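Local structure of ferritin heavy chain (Trichoplusia ni, 1Z6O) at residues M[13-17]-M[77-83]; M[37-42]-M[97-102]. The protein oxidises ferrous iron with dioxygen so that it can be stored in a soluble, non-toxic form in a secreted shell of twelve heavy and twelve light chains. The contacts are given in a common frame with arbitrary orientation. Numbering follows the deposited sequence.

In the fold
Each contact packs a non-helical segment on the four-helix bundle of the ferritin subunit, contact 1 at the end of helix 54-80 and contact 2 on helix 19-47. Their segments alternate along the chain: 13-17 leads into helix 19-47, 37-42 lies within that helix, 77-83 closes helix 54-80, and segment 97-102 belongs to the long connection that follows, before helix 105-132. Contact 1 and contact 2 lie on opposite sides of the chain's centre, their centres about 34 Å apart and their nearest atoms about 18 Å apart. The iron site of Glu32, Glu67 and His70 draws its ligands from these same two helices. Both contacts also adjoin a light chain, and contact 1 a second heavy chain.

Contact 1: residues M[13-17]-M[77-83]; sequences DWITM and YLLMRGE
Met17 lays its side chain along Arg81 and the end of helix 54-80: CG sits over one face of the Arg81 guanidinium, 3.5 Å from NH2, and SD reaches 3.7 Å from Leu78 CD2, with chi angles m, t, p. Segment 13-17 is irregular; 77-83 is the last helical turn to Met80 and its exit. Gly82, at phi/psi 96/10, ends the helix in a Schellman motif, Glu83 N bonding to Leu78 O (3.0 Å) and Gly82 N to Leu79 O (3.1 Å). Gly82 CA lies 5.4 Å from Ile15 CA and 3.5 Å from Trp14 CH2; a CB would clash with Ile15 CG1. Arg81, all m through chi3, donates from NH2 to Thr16 OG1 (3.0 Å) and from NH1 to Tyr77 OH (2.9 Å), which also hydrogen-bonds His140; NH1 forms a salt bridge with Asp138. Waters join Trp14 O and Thr16 N to Arg81 O and NE, Met17 N to Arg81 O and Glu83 OE2, and Met17 O to Glu83 OE2. The N-terminal approach thus packs on the Schellman end of helix 54-80, between helices 19-47 and 139-168 on the Met17 side and, at Trp14, Tyr65 of a light chain and Ala161 of a second heavy chain.

Contact 2: residues M[37-42]-M[97-102]; sequences LQYLAM and PTRSSW
A single glutamine side chain pairs with the backbone of a loop residue at both ends of its amide: Gln38 NE2 donates to Arg99 O (2.9 Å, nearly linear at 179°), while Arg99 N donates weakly to Gln38 OE1 (3.3 Å). Segment 37-42 is regular helix; 97-102, part of the long loop that joins the second and third bundle helices, as in other ferritins, lies here on helix 19-47. It is irregular, with extended angles at Pro97, Arg99, Ser101 and Trp102 and a helical Thr98 (-66/-38). The CA atoms of Gln38 and Pro97 lie 5.2 Å apart, those of Ala41 and Ser100 5.6 Å. Gln38 takes chi1 t and chi2 p to reach the loop. One turn on, Ala41 CB packs on Pro97 CG (3.7 Å) and Trp102 CH2 (4.2 Å). Met42, chi1 m then t and t, sets CG over the face of the Trp102 six-membered ring, a CH-pi contact 3.7 Å from its centroid; SD, 4.9 Å from that centroid, adds an oblique Met-aromatic contact. Trp102, chi1 m, hydrogen-bonds through NE1 to His111 ND1 of helix 105-132. One water bridges Gln38 OE1 and Thr98 N, another Ala41 O (2.6 Å) and Ser100 O (2.7 Å). Phe103 of a light chain packs on Ala41 and Pro97. The backbone groups of Arg99 are thus met by the Gln38 amide, and Thr98 N and Ser100 O by water, while Pro97 and Trp102 pack on the helix at Ala41 and Met42.

Contact 1: residues M[13-17]-M[77-83]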
loop_
_atom_site.group_PDB
_atom_site.type_symbol
_atom_site.label_atom_id
_atom_site.label_comp_id
_atom_site.label_asym_id
_atom_site.label_seq_id
_atom_site.Cartn_x
_atom_site.Cartn_y
_atom_site.Cartn_z
ATOM N N ASP M 13 14.491 -51.136 -29.258
ATOM C CA ASP M 13 13.686 -52.090 -28.491
ATOM C C ASP M 13 12.528 -51.428 -27.743
ATOM O O ASP M 13 11.514 -52.075 -27.478
ATOM C CB ASP M 13 14.541 -52.854 -27.478
ATOM C CG ASP M 13 15.410 -53.924 -28.130
ATOM O OD1 ASP M 13 15.152 -54.286 -29.300
ATOM O OD2 ASP M 13 16.347 -54.411 -27.462
ATOM N N TRP M 14 12.683 -50.152 -27.394
ATOM C CA TRP M 14 11.638 -49.419 -26.673
ATOM C C TRP M 14 10.383 -49.134 -27.512
ATOM O O TRP M 14 9.337 -48.774 -26.957
ATOM C CB TRP M 14 12.194 -48.078 -26.155
ATOM C CG TRP M 14 12.648 -47.146 -27.266
ATOM C CD1 TRP M 14 13.807 -47.237 -27.999
ATOM C CD2 TRP M 14 11.941 -46.007 -27.774
ATOM N NE1 TRP M 14 13.859 -46.220 -28.931
ATOM C CE2 TRP M 14 12.728 -45.452 -28.813
ATOM C CE3 TRP M 14 10.713 -45.399 -27.450
ATOM C CZ2 TRP M 14 12.329 -44.315 -29.538
ATOM C CZ3 TRP M 14 10.314 -44.267 -28.172
ATOM C CH2 TRP M 14 11.124 -43.737 -29.204
ATOM N N ILE M 15 10.488 -49.284 -28.832
ATOM C CA ILE M 15 9.372 -49.010 -29.759
ATOM C C ILE M 15 8.569 -50.292 -29.839
ATOM O O ILE M 15 8.964 -51.227 -30.517
ATOM C CB ILE M 15 9.930 -48.612 -31.151
ATOM C CG1 ILE M 15 10.879 -47.413 -30.979
ATOM C CG2 ILE M 15 8.786 -48.280 -32.117
ATOM C CD1 ILE M 15 11.531 -46.928 -32.279
ATOM N N THR M 16 7.418 -50.327 -29.179
ATOM C CA THR M 16 6.668 -51.576 -29.071
ATOM C C THR M 16 5.241 -51.696 -29.587
ATOM O O THR M 16 4.653 -52.763 -29.475
ATOM C CB THR M 16 6.624 -51.986 -27.597
ATOM O OG1 THR M 16 6.012 -50.922 -26.853
ATOM C CG2 THR M 16 8.039 -52.207 -27.041
ATOM N N MET M 17 4.653 -50.634 -30.122
ATOM C CA MET M 17 3.275 -50.768 -30.583
ATOM C C MET M 17 3.160 -51.812 -31.688
ATOM O O MET M 17 4.058 -51.947 -32.521
ATOM C CB MET M 17 2.741 -49.431 -31.108
ATOM C CG MET M 17 2.433 -48.421 -29.998
ATOM S SD MET M 17 1.588 -46.960 -30.661
ATOM C CE MET M 17 0.037 -47.691 -31.214
ATOM N N TYR M 77 0.574 -39.081 -29.222
ATOM C CA TYR M 77 0.758 -40.355 -28.526
ATOM C C TYR M 77 1.621 -41.282 -29.403
ATOM O O TYR M 77 2.575 -41.898 -28.928
ATOM C CB TYR M 77 -0.599 -41.028 -28.240
ATOM C CG TYR M 77 -0.433 -42.257 -27.374
ATOM C CD1 TYR M 77 -0.519 -42.164 -25.984
ATOM C CD2 TYR M 77 -0.049 -43.480 -27.935
ATOM C CE1 TYR M 77 -0.211 -43.259 -25.165
ATOM C CE2 TYR M 77 0.265 -44.582 -27.127
ATOM C CZ TYR M 77 0.187 -44.458 -25.745
ATOM O OH TYR M 77 0.567 -45.507 -24.935
ATOM N N LEU M 78 1.285 -41.389 -30.685
ATOM C CA LEU M 78 2.073 -42.242 -31.581
ATOM C C LEU M 78 3.540 -41.787 -31.618
ATOM O O LEU M 78 4.456 -42.611 -31.597
ATOM C CB LEU M 78 1.487 -42.215 -33.006
ATOM C CG LEU M 78 0.082 -42.829 -33.172
ATOM C CD1 LEU M 78 -0.335 -42.761 -34.642
ATOM C CD2 LEU M 78 0.083 -44.287 -32.694
ATOM N N LEU M 79 3.766 -40.477 -31.676
ATOM C CA LEU M 79 5.135 -39.953 -31.723
ATOM C C LEU M 79 5.899 -40.315 -30.450
ATOM O O LEU M 79 7.083 -40.663 -30.502
ATOM C CB LEU M 79 5.121 -38.422 -31.893
ATOM C CG LEU M 79 4.629 -37.897 -33.256
ATOM C CD1 LEU M 79 4.312 -36.395 -33.145
ATOM C CD2 LEU M 79 5.710 -38.150 -34.331
ATOM N N MET M 80 5.226 -40.223 -29.305
ATOM C CA MET M 80 5.864 -40.553 -28.029
ATOM C C MET M 80 6.302 -42.023 -27.997
ATOM O O MET M 80 7.329 -42.355 -27.400
ATOM C CB MET M 80 4.900 -40.290 -26.857
ATOM C CG MET M 80 5.412 -40.849 -25.517
ATOM S SD MET M 80 4.242 -40.661 -24.143
ATOM C CE MET M 80 3.012 -41.964 -24.618
ATOM N N ARG M 81 5.519 -42.895 -28.632
ATOM C CA ARG M 81 5.831 -44.329 -28.665
ATOM C C ARG M 81 6.887 -44.699 -29.716
ATOM O O ARG M 81 7.250 -45.871 -29.855
ATOM C CB ARG M 81 4.541 -45.150 -28.884
ATOM C CG ARG M 81 3.571 -45.100 -27.675
ATOM C CD ARG M 81 4.158 -45.825 -26.444
ATOM N NE ARG M 81 4.256 -47.274 -26.668
ATOM C CZ ARG M 81 3.251 -48.141 -26.519
ATOM N NH1 ARG M 81 2.044 -47.729 -26.131
ATOM N NH2 ARG M 81 3.446 -49.433 -26.782
ATOM N N GLY M 82 7.380 -43.709 -30.456
ATOM C CA GLY M 82 8.421 -43.987 -31.437
ATOM C C GLY M 82 7.924 -44.212 -32.851
ATOM O O GLY M 82 8.694 -44.622 -33.723
ATOM N N GLU M 83 6.646 -43.936 -33.093
ATOM C CA GLU M 83 6.070 -44.126 -34.421
ATOM C C GLU M 83 6.144 -42.857 -35.263
ATOM O O GLU M 83 6.673 -41.831 -34.830
ATOM C CB GLU M 83 4.605 -44.561 -34.299
ATOM C CG GLU M 83 4.405 -45.871 -33.523
ATOM C CD GLU M 83 5.019 -47.081 -34.246
ATOM O OE1 GLU M 83 5.190 -47.017 -35.481
ATOM O OE2 GLU M 83 5.313 -48.099 -33.584
HETATM O O HOH W 1 6.874 -47.683 -27.710
HETATM O O HOH W 2 5.584 -48.020 -30.930
HETATM O O HOH W 3 6.181 -50.546 -33.536
#

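Contact 2: residues M[37-42]-M[97-102]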
loop_
_atom_site.group_PDB
_atom_site.type_symbol
_atom_site.label_atom_id
_atom_site.label_comp_id
_atom_site.label_asym_id
_atom_site.label_seq_id
_atom_site.Cartn_x
_atom_site.Cartn_y
_atom_site.Cartn_z
ATOM N N LEU M 37 -14.109 -31.262 -39.499
ATOM C CA LEU M 37 -14.619 -30.651 -40.731
ATOM C C LEU M 37 -16.142 -30.586 -40.744
ATOM O O LEU M 37 -16.721 -29.619 -41.243
ATOM C CB LEU M 37 -14.132 -31.430 -41.960
ATOM C CG LEU M 37 -12.607 -31.621 -42.031
ATOM C CD1 LEU M 37 -12.229 -32.402 -43.281
ATOM C CD2 LEU M 37 -11.931 -30.276 -42.038
ATOM N N GLN M 38 -16.797 -31.607 -40.204
ATOM C CA GLN M 38 -18.259 -31.597 -40.182
ATOM C C GLN M 38 -18.756 -30.506 -39.218
ATOM O O GLN M 38 -19.767 -29.854 -39.484
ATOM C CB GLN M 38 -18.808 -32.981 -39.786
ATOM C CG GLN M 38 -20.341 -33.043 -39.773
ATOM C CD GLN M 38 -20.946 -32.757 -41.143
ATOM O OE1 GLN M 38 -21.087 -33.653 -41.968
ATOM N NE2 GLN M 38 -21.282 -31.493 -41.396
ATOM N N TYR M 39 -18.056 -30.305 -38.098
ATOM C CA TYR M 39 -18.441 -29.245 -37.158
ATOM C C TYR M 39 -18.201 -27.869 -37.784
ATOM O O TYR M 39 -18.959 -26.934 -37.522
ATOM C CB TYR M 39 -17.661 -29.365 -35.839
ATOM C CG TYR M 39 -18.253 -30.382 -34.888
ATOM C CD1 TYR M 39 -17.456 -31.355 -34.280
ATOM C CD2 TYR M 39 -19.608 -30.328 -34.546
ATOM C CE1 TYR M 39 -17.996 -32.256 -33.338
ATOM C CE2 TYR M 39 -20.155 -31.212 -33.611
ATOM C CZ TYR M 39 -19.349 -32.168 -33.012
ATOM O OH TYR M 39 -19.903 -33.006 -32.068
ATOM N N LEU M 40 -17.149 -27.725 -38.594
ATOM C CA LEU M 40 -16.914 -26.429 -39.253
ATOM C C LEU M 40 -18.112 -26.090 -40.133
ATOM O O LEU M 40 -18.518 -24.934 -40.221
ATOM C CB LEU M 40 -15.675 -26.453 -40.166
ATOM C CG LEU M 40 -14.275 -26.245 -39.597
ATOM C CD1 LEU M 40 -13.262 -26.234 -40.766
ATOM C CD2 LEU M 40 -14.220 -24.914 -38.826
ATOM N N ALA M 41 -18.656 -27.095 -40.816
ATOM C CA ALA M 41 -19.806 -26.859 -41.689
ATOM C C ALA M 41 -21.037 -26.457 -40.871
ATOM O O ALA M 41 -21.859 -25.665 -41.339
ATOM C CB ALA M 41 -20.099 -28.112 -42.539
ATOM N N MET M 42 -21.182 -27.000 -39.661
ATOM C CA MET M 42 -22.310 -26.612 -38.814
ATOM C C MET M 42 -22.119 -25.165 -38.372
ATOM O O MET M 42 -23.067 -24.379 -38.363
ATOM C CB MET M 42 -22.411 -27.502 -37.571
ATOM C CG MET M 42 -22.833 -28.930 -37.863
ATOM S SD MET M 42 -23.145 -29.817 -36.288
ATOM C CE MET M 42 -23.632 -31.445 -36.915
ATOM N N PRO M 97 -17.232 -32.014 -46.086
ATOM C CA PRO M 97 -18.091 -32.854 -45.250
ATOM C C PRO M 97 -19.353 -33.260 -46.006
ATOM O O PRO M 97 -19.764 -32.597 -46.957
ATOM C CB PRO M 97 -18.391 -31.961 -44.040
ATOM C CG PRO M 97 -18.326 -30.592 -44.613
ATOM C CD PRO M 97 -17.131 -30.648 -45.543
ATOM N N THR M 98 -19.956 -34.345 -45.548
ATOM C CA THR M 98 -21.156 -34.927 -46.133
ATOM C C THR M 98 -22.400 -34.061 -46.033
ATOM O O THR M 98 -23.209 -34.025 -46.952
ATOM C CB THR M 98 -21.464 -36.278 -45.448
ATOM O OG1 THR M 98 -20.371 -37.174 -45.666
ATOM C CG2 THR M 98 -22.739 -36.889 -46.005
ATOM N N ARG M 99 -22.563 -33.368 -44.914
ATOM C CA ARG M 99 -23.747 -32.542 -44.726
ATOM C C ARG M 99 -23.375 -31.077 -44.570
ATOM O O ARG M 99 -22.354 -30.751 -43.962
ATOM C CB ARG M 99 -24.518 -33.049 -43.504
ATOM C CG ARG M 99 -25.925 -32.482 -43.397
ATOM C CD ARG M 99 -26.820 -33.346 -42.517
ATOM N NE ARG M 99 -28.106 -32.695 -42.275
ATOM C CZ ARG M 99 -28.960 -33.073 -41.333
ATOM N NH1 ARG M 99 -28.665 -34.105 -40.542
ATOM N NH2 ARG M 99 -30.098 -32.410 -41.167
ATOM N N SER M 100 -24.196 -30.186 -45.116
ATOM C CA SER M 100 -23.889 -28.761 -45.026
ATOM C C SER M 100 -25.064 -27.904 -44.580
ATOM O O SER M 100 -24.926 -26.690 -44.417
ATOM C CB SER M 100 -23.369 -28.253 -46.376
ATOM O OG SER M 100 -24.379 -28.362 -47.362
ATOM N N SER M 101 -26.215 -28.528 -44.359
ATOM C CA SER M 101 -27.390 -27.777 -43.927
ATOM C C SER M 101 -28.214 -28.583 -42.925
ATOM O O SER M 101 -28.229 -29.810 -42.988
ATOM C CB SER M 101 -28.256 -27.432 -45.148
ATOM O OG SER M 101 -29.371 -26.657 -44.756
ATOM N N TRP M 102 -28.883 -27.885 -42.008
ATOM C CA TRP M 102 -29.725 -28.498 -40.976
ATOM C C TRP M 102 -31.001 -27.660 -40.881
ATOM O O TRP M 102 -30.961 -26.444 -41.054
ATOM C CB TRP M 102 -28.995 -28.500 -39.611
ATOM C CG TRP M 102 -27.777 -29.401 -39.614
ATOM C CD1 TRP M 102 -27.723 -30.718 -39.232
ATOM C CD2 TRP M 102 -26.497 -29.097 -40.184
ATOM N NE1 TRP M 102 -26.488 -31.251 -39.544
ATOM C CE2 TRP M 102 -25.721 -30.277 -40.131
ATOM C CE3 TRP M 102 -25.934 -27.937 -40.746
ATOM C CZ2 TRP M 102 -24.411 -30.335 -40.623
ATOM C CZ3 TRP M 102 -24.625 -27.995 -41.237
ATOM C CH2 TRP M 102 -23.882 -29.188 -41.172
HETATM O O HOH W 4 -18.882 -35.539 -43.167
HETATM O O HOH W 5 -22.530 -25.534 -43.896
#